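PDB 5MPT: citrinin polyketide synthase from Monascus purpureus, which builds a methylated keto-aldehyde precursor of the mycotoxin citrinin from malonyl-CoA units, its C-methyltransferase domain being the part in this structure. Local coordinates for residues L51-L63 with T142-T154. Numbering follows the deposited sequence.
Sequences LCVAHIVNAFEQL and TSLTGSKFADCIT
His55 lies flat against the turn that separates helix 136-146 from helix 149-154. Gly146 CA stands over one ring face, 3.9 Å from the centroid of the His55 ring in a CH-pi contact, and with no side chain on Gly146 the ring comes directly onto the backbone. In the ring plane, His55 NE2 and Ser143 OG share a hydrogen bond of 2.9 Å, which fixes the rotation of the imidazole; either atom could donate. Ser143 OG is held beside its own backbone N (chi1 -79°), facing that ring edge. Next to this pair, Thr142 CG2 packs on Leu51 CD2 at 3.8 Å and also touches Cys52 SG, while Thr142 OG1 bonds to Glu138 O.

One turn beyond His55, Ala59 CB abuts the edge of the Phe149 ring, 3.7 Å from Phe149 CD2, and meets Ala150 CB. At Ala59 and Ala150 the CA atoms come within 4.7 Å, where helices 51-62 and 149-154 cross at -67°. Leu63 closes the far end: CD1 lies 3.6 Å from Ile153 CD1, CD2 meets Thr154 CG2 tip to tip, and Ala150 CB sits against CG. One water donates to both His55 O and Gly146 O; two more link the extended Gln62 side chain to the other backbone, from NE2 to Ser147 O and from OE1, 2.6 Å from its water, to the Ala150 N-H.

The contact packs helix 40-62, in the helix-turn-helix family region, on helices 136-146 and 149-154, away from the methyltransferase active site. Helix 321-327 borders it through Phe325, stacked on Phe149, helix 86-98 packs on Ile56 and Phe149, and helix 121-131 touches His55.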
loop_
_atom_site.group_PDB
_atom_site.type_symbol
_atom_site.label_atom_id
_atom_site.label_comp_id
_atom_site.label_asym_id
_atom_site.label_seq_id
_atom_site.Cartn_x
_atom_site.Cartn_y
_atom_site.Cartn_z
ATOM N N LEU A 51 5.826 4.827 18.755
ATOM C CA LEU A 51 7.203 4.909 18.295
ATOM C C LEU A 51 7.382 6.060 17.306
ATOM O O LEU A 51 8.372 6.794 17.373
ATOM C CB LEU A 51 7.609 3.574 17.675
ATOM C CG LEU A 51 8.984 3.387 17.037
ATOM C CD1 LEU A 51 10.087 3.623 18.085
ATOM C CD2 LEU A 51 9.086 1.996 16.417
ATOM N N CYS A 52 6.431 6.253 16.389
ATOM C CA CYS A 52 6.530 7.390 15.479
ATOM C C CYS A 52 6.563 8.707 16.249
ATOM O O CYS A 52 7.380 9.607 15.965
ATOM C CB CYS A 52 5.363 7.416 14.504
ATOM S SG CYS A 52 5.223 6.039 13.338
ATOM N N VAL A 53 5.634 8.857 17.188
ATOM C CA VAL A 53 5.551 10.091 17.956
ATOM C C VAL A 53 6.853 10.331 18.696
ATOM O O VAL A 53 7.367 11.445 18.708
ATOM C CB VAL A 53 4.344 10.039 18.908
ATOM C CG1 VAL A 53 4.396 11.205 19.916
ATOM C CG2 VAL A 53 3.049 10.057 18.079
ATOM N N ALA A 54 7.412 9.289 19.316
ATOM C CA ALA A 54 8.678 9.452 20.030
ATOM C C ALA A 54 9.783 9.891 19.087
ATOM O O ALA A 54 10.595 10.761 19.425
ATOM C CB ALA A 54 9.068 8.150 20.723
ATOM N N HIS A 55 9.826 9.312 17.893
ATOM C CA HIS A 55 10.806 9.737 16.900
ATOM C C HIS A 55 10.598 11.190 16.501
ATOM O O HIS A 55 11.562 11.935 16.296
ATOM C CB HIS A 55 10.711 8.868 15.661
ATOM C CG HIS A 55 11.398 7.550 15.756
ATOM N ND1 HIS A 55 12.736 7.414 16.028
ATOM C CD2 HIS A 55 10.927 6.296 15.560
ATOM C CE1 HIS A 55 13.070 6.139 15.992
ATOM N NE2 HIS A 55 11.985 5.436 15.705
ATOM N N ILE A 56 9.345 11.619 16.414
ATOM C CA ILE A 56 9.053 13.002 16.054
ATOM C C ILE A 56 9.531 13.942 17.149
ATOM O O ILE A 56 10.185 14.959 16.883
ATOM C CB ILE A 56 7.544 13.166 15.790
ATOM C CG1 ILE A 56 7.151 12.444 14.520
ATOM C CG2 ILE A 56 7.187 14.646 15.695
ATOM C CD1 ILE A 56 5.701 12.125 14.449
ATOM N N VAL A 57 9.245 13.591 18.408
ATOM C CA VAL A 57 9.666 14.418 19.523
ATOM C C VAL A 57 11.186 14.571 19.518
ATOM O O VAL A 57 11.720 15.678 19.665
ATOM C CB VAL A 57 9.173 13.826 20.851
ATOM C CG1 VAL A 57 9.869 14.531 22.003
ATOM C CG2 VAL A 57 7.680 13.989 20.995
ATOM N N ASN A 58 11.897 13.461 19.296
ATOM C CA ASN A 58 13.350 13.513 19.214
ATOM C C ASN A 58 13.826 14.425 18.091
ATOM O O ASN A 58 14.791 15.171 18.270
ATOM C CB ASN A 58 13.910 12.106 19.029
ATOM C CG ASN A 58 13.856 11.291 20.281
ATOM O OD1 ASN A 58 13.683 11.825 21.389
ATOM N ND2 ASN A 58 14.022 9.976 20.132
ATOM N N ALA A 59 13.192 14.352 16.915
ATOM C CA ALA A 59 13.586 15.206 15.799
ATOM C C ALA A 59 13.342 16.679 16.120
ATOM O O ALA A 59 14.149 17.557 15.785
ATOM C CB ALA A 59 12.823 14.765 14.541
ATOM N N PHE A 60 12.211 16.966 16.753
ATOM C CA PHE A 60 11.869 18.329 17.111
ATOM C C PHE A 60 12.898 18.923 18.072
ATOM O O PHE A 60 13.363 20.066 17.896
ATOM C CB PHE A 60 10.473 18.309 17.725
ATOM C CG PHE A 60 9.383 18.455 16.727
ATOM C CD1 PHE A 60 9.478 17.866 15.468
ATOM C CD2 PHE A 60 8.257 19.197 17.028
ATOM C CE1 PHE A 60 8.485 18.033 14.538
ATOM C CE2 PHE A 60 7.248 19.346 16.085
ATOM C CZ PHE A 60 7.364 18.778 14.856
ATOM N N GLU A 61 13.294 18.146 19.073
ATOM C CA GLU A 61 14.332 18.572 20.004
ATOM C C GLU A 61 15.627 18.889 19.247
ATOM O O GLU A 61 16.268 19.941 19.460
ATOM C CB GLU A 61 14.514 17.442 21.043
ATOM C CG GLU A 61 15.024 17.798 22.455
ATOM C CD GLU A 61 14.214 18.883 23.156
ATOM O OE1 GLU A 61 14.702 20.023 23.196
ATOM O OE2 GLU A 61 13.104 18.607 23.658
ATOM N N GLN A 62 16.007 17.989 18.336
ATOM C CA GLN A 62 17.187 18.187 17.499
ATOM C C GLN A 62 17.087 19.449 16.659
ATOM O O GLN A 62 18.105 20.119 16.415
ATOM C CB GLN A 62 17.382 16.960 16.609
ATOM C CG GLN A 62 17.780 15.735 17.418
ATOM C CD GLN A 62 17.635 14.444 16.613
ATOM O OE1 GLN A 62 17.275 14.451 15.431
ATOM N NE2 GLN A 62 17.942 13.338 17.252
ATOM N N LEU A 63 15.877 19.816 16.241
ATOM C CA LEU A 63 15.667 21.000 15.420
ATOM C C LEU A 63 15.375 22.247 16.247
ATOM O O LEU A 63 14.930 23.251 15.691
ATOM C CB LEU A 63 14.529 20.735 14.421
ATOM C CG LEU A 63 14.913 19.669 13.390
ATOM C CD1 LEU A 63 13.712 19.215 12.571
ATOM C CD2 LEU A 63 16.018 20.220 12.456
ATOM N N THR A 142 10.081 1.860 10.439
ATOM C CA THR A 142 9.704 3.062 11.174
ATOM C C THR A 142 10.924 3.703 11.846
ATOM O O THR A 142 11.125 4.934 11.788
ATOM C CB THR A 142 8.630 2.690 12.198
ATOM O OG1 THR A 142 7.410 2.375 11.509
ATOM C CG2 THR A 142 8.379 3.832 13.195
ATOM N N SER A 143 11.805 2.885 12.410
ATOM C CA SER A 143 12.980 3.472 13.037
ATOM C C SER A 143 14.082 3.826 12.039
ATOM O O SER A 143 14.860 4.764 12.296
ATOM C CB SER A 143 13.507 2.534 14.122
ATOM O OG SER A 143 12.712 2.681 15.280
ATOM N N LEU A 144 14.149 3.124 10.901
ATOM C CA LEU A 144 15.165 3.405 9.887
ATOM C C LEU A 144 15.061 4.841 9.389
ATOM O O LEU A 144 16.059 5.590 9.369
ATOM C CB LEU A 144 15.028 2.408 8.727
ATOM C CG LEU A 144 16.061 2.476 7.588
ATOM C CD1 LEU A 144 16.010 1.213 6.730
ATOM C CD2 LEU A 144 15.833 3.648 6.668
ATOM N N THR A 145 13.860 5.268 9.012
ATOM C CA THR A 145 13.703 6.677 8.657
ATOM C C THR A 145 13.483 7.522 9.898
ATOM O O THR A 145 13.982 8.646 9.977
ATOM C CB THR A 145 12.534 6.882 7.681
ATOM O OG1 THR A 145 11.327 6.388 8.264
ATOM C CG2 THR A 145 12.775 6.154 6.366
ATOM N N GLY A 146 12.756 6.979 10.877
ATOM C CA GLY A 146 12.383 7.746 12.061
ATOM C C GLY A 146 13.570 8.267 12.847
ATOM O O GLY A 146 13.526 9.379 13.372
ATOM N N SER A 147 14.634 7.460 12.965
ATOM C CA SER A 147 15.838 7.882 13.671
ATOM C C SER A 147 16.596 8.953 12.910
ATOM O O SER A 147 17.463 9.601 13.497
ATOM C CB SER A 147 16.765 6.692 13.900
ATOM O OG SER A 147 17.272 6.230 12.659
ATOM N N LYS A 148 16.317 9.137 11.620
ATOM C CA LYS A 148 16.954 10.172 10.821
ATOM C C LYS A 148 15.939 11.222 10.377
ATOM O O LYS A 148 16.101 11.855 9.331
ATOM C CB LYS A 148 17.654 9.573 9.597
ATOM C CG LYS A 148 18.598 8.411 9.880
ATOM C CD LYS A 148 20.016 8.823 10.206
ATOM C CE LYS A 148 20.912 7.588 10.353
ATOM N NZ LYS A 148 20.460 6.656 11.448
ATOM N N PHE A 149 14.894 11.424 11.176
ATOM C CA PHE A 149 13.753 12.216 10.728
ATOM C C PHE A 149 14.106 13.685 10.578
ATOM O O PHE A 149 13.714 14.323 9.596
ATOM C CB PHE A 149 12.583 12.053 11.696
ATOM C CG PHE A 149 11.297 12.588 11.164
ATOM C CD1 PHE A 149 10.615 11.892 10.188
ATOM C CD2 PHE A 149 10.753 13.760 11.638
ATOM C CE1 PHE A 149 9.441 12.369 9.671
ATOM C CE2 PHE A 149 9.565 14.248 11.124
ATOM C CZ PHE A 149 8.896 13.521 10.149
ATOM N N ALA A 150 14.832 14.253 11.543
ATOM C CA ALA A 150 15.246 15.645 11.416
ATOM C C ALA A 150 16.136 15.825 10.195
ATOM O O ALA A 150 15.961 16.778 9.412
ATOM C CB ALA A 150 15.948 16.105 12.702
ATOM N N ASP A 151 17.084 14.908 9.986
ATOM C CA ASP A 151 17.930 15.013 8.799
ATOM C C ASP A 151 17.114 14.945 7.509
ATOM O O ASP A 151 17.416 15.667 6.548
ATOM C CB ASP A 151 19.007 13.931 8.814
ATOM C CG ASP A 151 20.131 14.260 9.752
ATOM O OD1 ASP A 151 20.069 15.357 10.352
ATOM O OD2 ASP A 151 21.069 13.445 9.876
ATOM N N CYS A 152 16.087 14.079 7.453
ATOM C CA CYS A 152 15.275 13.960 6.240
ATOM C C CYS A 152 14.458 15.217 5.980
ATOM O O CYS A 152 14.454 15.737 4.862
ATOM C CB CYS A 152 14.335 12.741 6.314
ATOM S SG CYS A 152 15.178 11.192 6.129
ATOM N N ILE A 153 13.740 15.725 6.983
ATOM C CA ILE A 153 12.849 16.825 6.663
ATOM C C ILE A 153 13.614 18.098 6.345
ATOM O O ILE A 153 13.053 18.970 5.686
ATOM C CB ILE A 153 11.814 17.101 7.757
ATOM C CG1 ILE A 153 12.440 17.491 9.077
ATOM C CG2 ILE A 153 10.910 15.807 7.986
ATOM C CD1 ILE A 153 11.402 17.806 10.168
ATOM N N THR A 154 14.880 18.226 6.777
ATOM C CA THR A 154 15.691 19.394 6.412
ATOM C C THR A 154 16.528 19.191 5.156
ATOM O O THR A 154 17.097 20.160 4.653
ATOM C CB THR A 154 16.608 19.787 7.568
ATOM O OG1 THR A 154 17.505 18.722 7.898
ATOM C CG2 THR A 154 15.787 20.149 8.743
HETATM O O HOH W 1 13.882 11.197 15.428
HETATM O O HOH W 2 15.773 12.873 13.970
HETATM O O HOH W 3 17.825 10.651 16.106
#